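Local coordinates for spore germination protein GerM (Bacillus subtilis subsp. subtilis str. 168, PDB 6GZB), which has no established molecular function but affects both sporulation and germination and carries two GerMN domains in tandem, at residues Ile263-Gln274 / Asp304-Gly314. Residues are numbered along the deposited sequence; the frame is centred on the assembly and turned at random.
Sequences IKDGRVTLDFNQ and DVKSVSVKVNG. With ACT (acetate ion), chain F.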
loop_
_atom_site.group_PDB
_atom_site.type_symbol
_atom_site.label_atom_id
_atom_site.label_comp_id
_atom_site.label_asym_id
_atom_site.label_seq_id
_atom_site.Cartn_x
_atom_site.Cartn_y
_atom_site.Cartn_z
ATOM N N ILE A 263 -3.806 -21.230 7.354
ATOM C CA ILE A 263 -3.110 -20.933 6.121
ATOM C C ILE A 263 -2.519 -22.196 5.522
ATOM O O ILE A 263 -1.950 -23.026 6.222
ATOM C CB ILE A 263 -2.018 -19.865 6.319
ATOM C CG1 ILE A 263 -1.315 -19.593 4.986
ATOM C CG2 ILE A 263 -1.021 -20.298 7.381
ATOM C CD1 ILE A 263 -0.582 -18.269 4.940
ATOM N N LYS A 264 -2.696 -22.349 4.217
ATOM C CA LYS A 264 -2.245 -23.530 3.514
ATOM C C LYS A 264 -1.906 -23.144 2.087
ATOM O O LYS A 264 -2.774 -22.712 1.330
ATOM C CB LYS A 264 -3.339 -24.604 3.523
ATOM C CG LYS A 264 -2.880 -25.954 2.979
ATOM C CD LYS A 264 -4.004 -26.723 2.287
ATOM C CE LYS A 264 -4.975 -27.349 3.279
ATOM N NZ LYS A 264 -5.691 -28.524 2.705
ATOM N N ASP A 265 -0.628 -23.235 1.745
ATOM C CA ASP A 265 -0.170 -22.905 0.401
ATOM C C ASP A 265 -0.501 -21.464 0.021
ATOM O O ASP A 265 -0.822 -21.184 -1.129
ATOM C CB ASP A 265 -0.790 -23.863 -0.617
ATOM C CG ASP A 265 0.219 -24.840 -1.182
ATOM O OD1 ASP A 265 1.008 -24.427 -2.059
ATOM O OD2 ASP A 265 0.236 -26.007 -0.737
ATOM N N GLY A 266 -0.405 -20.553 0.986
ATOM C CA GLY A 266 -0.597 -19.130 0.721
ATOM C C GLY A 266 -2.054 -18.705 0.754
ATOM O O GLY A 266 -2.382 -17.557 0.453
ATOM N N ARG A 267 -2.934 -19.645 1.085
ATOM C CA ARG A 267 -4.361 -19.368 1.148
ATOM C C ARG A 267 -4.769 -19.260 2.594
ATOM O O ARG A 267 -4.626 -20.205 3.358
ATOM C CB ARG A 267 -5.171 -20.460 0.444
ATOM C CG ARG A 267 -4.761 -20.651 -1.012
ATOM C CD ARG A 267 -5.740 -21.493 -1.812
ATOM N NE ARG A 267 -5.041 -22.263 -2.838
ATOM C CZ ARG A 267 -5.629 -22.838 -3.883
ATOM N NH1 ARG A 267 -6.941 -22.740 -4.056
ATOM N NH2 ARG A 267 -4.900 -23.521 -4.756
ATOM N N VAL A 268 -5.263 -18.089 2.975
ATOM C CA VAL A 268 -5.745 -17.873 4.326
ATOM C C VAL A 268 -7.241 -18.094 4.376
ATOM O O VAL A 268 -7.983 -17.598 3.524
ATOM C CB VAL A 268 -5.427 -16.442 4.801
ATOM C CG1 VAL A 268 -6.031 -16.178 6.172
ATOM C CG2 VAL A 268 -3.918 -16.222 4.810
ATOM N N THR A 269 -7.689 -18.791 5.413
ATOM C CA THR A 269 -9.110 -18.958 5.656
ATOM C C THR A 269 -9.531 -18.237 6.921
ATOM O O THR A 269 -8.994 -18.492 7.998
ATOM C CB THR A 269 -9.475 -20.447 5.776
ATOM O OG1 THR A 269 -9.193 -21.096 4.533
ATOM C CG2 THR A 269 -10.951 -20.616 6.100
ATOM N N LEU A 270 -10.474 -17.311 6.772
ATOM C CA LEU A 270 -10.995 -16.559 7.898
ATOM C C LEU A 270 -12.407 -17.013 8.222
ATOM O O LEU A 270 -13.218 -17.264 7.330
ATOM C CB LEU A 270 -11.013 -15.057 7.581
ATOM C CG LEU A 270 -9.696 -14.422 7.137
ATOM C CD1 LEU A 270 -9.923 -12.974 6.727
ATOM C CD2 LEU A 270 -8.665 -14.506 8.252
ATOM N N ASP A 271 -12.712 -17.042 9.509
ATOM C CA ASP A 271 -14.015 -17.451 9.982
ATOM C C ASP A 271 -14.555 -16.347 10.865
ATOM O O ASP A 271 -14.030 -16.099 11.944
ATOM C CB ASP A 271 -13.893 -18.759 10.772
ATOM C CG ASP A 271 -15.233 -19.444 10.987
ATOM O OD1 ASP A 271 -16.261 -18.950 10.471
ATOM O OD2 ASP A 271 -15.248 -20.482 11.681
ATOM N N PHE A 272 -15.514 -15.620 10.357
ATOM C CA PHE A 272 -16.029 -14.485 11.047
ATOM C C PHE A 272 -17.290 -14.733 11.806
ATOM O O PHE A 272 -17.938 -15.722 11.655
ATOM C CB PHE A 272 -16.372 -13.405 10.030
ATOM C CG PHE A 272 -15.201 -12.741 9.405
ATOM C CD1 PHE A 272 -14.539 -11.747 10.056
ATOM C CD2 PHE A 272 -14.806 -13.076 8.149
ATOM C CE1 PHE A 272 -13.480 -11.120 9.486
ATOM C CE2 PHE A 272 -13.743 -12.463 7.565
ATOM C CZ PHE A 272 -13.081 -11.480 8.236
ATOM N N ASN A 273 -17.625 -13.776 12.635
ATOM C CA ASN A 273 -18.884 -13.778 13.314
ATOM C C ASN A 273 -19.899 -13.071 12.416
ATOM O O ASN A 273 -19.598 -12.685 11.314
ATOM C CB ASN A 273 -18.806 -13.178 14.719
ATOM C CG ASN A 273 -18.349 -11.728 14.754
ATOM O OD1 ASN A 273 -18.170 -11.088 13.768
ATOM N ND2 ASN A 273 -18.187 -11.228 15.934
ATOM N N GLN A 274 -21.109 -12.883 12.887
ATOM C CA GLN A 274 -22.142 -12.270 12.083
ATOM C C GLN A 274 -21.989 -10.795 11.768
ATOM O O GLN A 274 -22.611 -10.302 10.860
ATOM C CB GLN A 274 -23.517 -12.536 12.693
ATOM C CG GLN A 274 -24.131 -13.844 12.234
ATOM C CD GLN A 274 -25.484 -14.171 12.862
ATOM O OE1 GLN A 274 -26.420 -13.387 12.801
ATOM N NE2 GLN A 274 -25.583 -15.349 13.436
ATOM N N ASP A 304 3.959 -14.548 2.236
ATOM C CA ASP A 304 3.390 -15.780 1.730
ATOM C C ASP A 304 1.872 -15.863 1.642
ATOM O O ASP A 304 1.348 -16.931 1.488
ATOM C CB ASP A 304 3.952 -17.008 2.442
ATOM C CG ASP A 304 5.459 -17.000 2.535
ATOM O OD1 ASP A 304 6.134 -16.898 1.515
ATOM O OD2 ASP A 304 5.960 -17.109 3.651
ATOM N N VAL A 305 1.170 -14.747 1.737
ATOM C CA VAL A 305 -0.266 -14.778 1.621
ATOM C C VAL A 305 -0.620 -14.399 0.203
ATOM O O VAL A 305 -0.276 -13.343 -0.242
ATOM C CB VAL A 305 -0.944 -13.838 2.601
ATOM C CG1 VAL A 305 -2.428 -13.788 2.345
ATOM C CG2 VAL A 305 -0.661 -14.239 4.017
ATOM N N LYS A 306 -1.310 -15.279 -0.497
ATOM C CA LYS A 306 -1.676 -15.038 -1.891
ATOM C C LYS A 306 -3.180 -14.885 -2.088
ATOM O O LYS A 306 -3.624 -14.251 -3.047
ATOM C CB LYS A 306 -1.147 -16.166 -2.777
ATOM C CG LYS A 306 0.370 -16.322 -2.734
ATOM C CD LYS A 306 1.088 -15.045 -3.162
ATOM C CE LYS A 306 2.559 -15.288 -3.482
ATOM N NZ LYS A 306 3.396 -14.083 -3.216
ATOM N N SER A 307 -3.968 -15.436 -1.171
ATOM C CA SER A 307 -5.419 -15.399 -1.316
ATOM C C SER A 307 -6.115 -15.582 0.021
ATOM O O SER A 307 -5.517 -16.050 0.987
ATOM C CB SER A 307 -5.880 -16.486 -2.293
ATOM O OG SER A 307 -5.702 -17.779 -1.738
ATOM N N VAL A 308 -7.385 -15.201 0.071
ATOM C CA VAL A 308 -8.154 -15.220 1.308
ATOM C C VAL A 308 -9.536 -15.798 1.044
ATOM O O VAL A 308 -10.254 -15.322 0.166
ATOM C CB VAL A 308 -8.342 -13.801 1.877
ATOM C CG1 VAL A 308 -9.029 -13.851 3.238
ATOM C CG2 VAL A 308 -7.012 -13.076 1.943
ATOM N N SER A 309 -9.895 -16.831 1.801
ATOM C CA SER A 309 -11.245 -17.380 1.782
ATOM C C SER A 309 -11.951 -16.946 3.040
ATOM O O SER A 309 -11.348 -16.916 4.121
ATOM C CB SER A 309 -11.208 -18.913 1.734
ATOM O OG SER A 309 -10.499 -19.368 0.596
ATOM N N VAL A 310 -13.227 -16.609 2.907
ATOM C CA VAL A 310 -13.978 -16.069 4.028
ATOM C C VAL A 310 -15.188 -16.927 4.345
ATOM O O VAL A 310 -15.883 -17.391 3.448
ATOM C CB VAL A 310 -14.414 -14.615 3.770
ATOM C CG1 VAL A 310 -13.188 -13.704 3.656
ATOM C CG2 VAL A 310 -15.272 -14.533 2.515
ATOM N N LYS A 311 -15.393 -17.179 5.631
ATOM C CA LYS A 311 -16.549 -17.912 6.106
ATOM C C LYS A 311 -17.186 -17.122 7.212
ATOM O O LYS A 311 -16.549 -16.252 7.802
ATOM C CB LYS A 311 -16.146 -19.287 6.649
ATOM C CG LYS A 311 -15.447 -20.167 5.627
ATOM C CD LYS A 311 -15.202 -21.572 6.159
ATOM C CE LYS A 311 -14.224 -22.322 5.267
ATOM N NZ LYS A 311 -14.102 -23.754 5.635
ATOM N N VAL A 312 -18.447 -17.431 7.498
ATOM C CA VAL A 312 -19.108 -16.910 8.684
ATOM C C VAL A 312 -19.622 -18.067 9.536
ATOM O O VAL A 312 -20.317 -18.953 9.041
ATOM C CB VAL A 312 -20.257 -15.955 8.317
ATOM C CG1 VAL A 312 -21.137 -16.556 7.232
ATOM C CG2 VAL A 312 -21.068 -15.605 9.551
ATOM N N ASN A 313 -19.150 -18.118 10.778
ATOM C CA ASN A 313 -19.528 -19.159 11.725
ATOM C C ASN A 313 -19.464 -20.545 11.106
ATOM O O ASN A 313 -20.367 -21.353 11.284
ATOM C CB ASN A 313 -20.924 -18.894 12.275
ATOM C CG ASN A 313 -20.935 -17.803 13.324
ATOM O OD1 ASN A 313 -20.155 -17.829 14.277
ATOM N ND2 ASN A 313 -21.831 -16.841 13.160
ATOM N N GLY A 314 -18.381 -20.821 10.391
ATOM C CA GLY A 314 -18.093 -22.173 9.928
ATOM C C GLY A 314 -18.399 -22.417 8.461
ATOM O O GLY A 314 -17.909 -23.382 7.882
HETATM C C ACT F . -21.995 -14.724 16.141
HETATM O O ACT F . -22.621 -13.688 16.448
HETATM O OXT ACT F . -22.165 -15.281 15.043
HETATM C CH3 ACT F . -20.990 -15.314 17.085
#
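V268, L270 and F272 form the backbone ladder with S307, S309, K311 and N313; strand 307-312 runs parallel to 267-272, with 22° between their directions. V268 N donates to S307 O and V268 O accepts from S309 N; the ladder continues through L270 and F272 to N313 N, which meets F272 O at 2.8 Å. At the start G266 O takes two donors, K306 N at 2.7 Å on a lone pair and S307 N at 3.1 Å. G266, with positive phi, sits in the type I' turn K264-R267 that leads strand 262-264 back antiparallel into 267-272.

At the other end D271, its CG anti to the backbone N (chi1 -165°), brings its carboxylate up to the loop that follows V312. OD1 accepts from G314 N at 2.8 Å on its syn side, holding the turn after V312, while OD2 bonds S259 OG. On this same face T269 CG2 lies 3.8 Å from K311 CE.

The opposite face is apolar: V268 CG2 touches V305 CG1 at 3.8 Å, L270 CD1 meets V308 CG1 at 3.7 Å, and the F272 ring turns its edge to V310 CG1. Helices 229-239 and 289-299 cover this layer, I230 and I234 from the first, I295 and L299 from the second. Helix 289-299 also lies in the connection between the two parallel strands, making this the beta-alpha-beta crossover of the second GerMN domain.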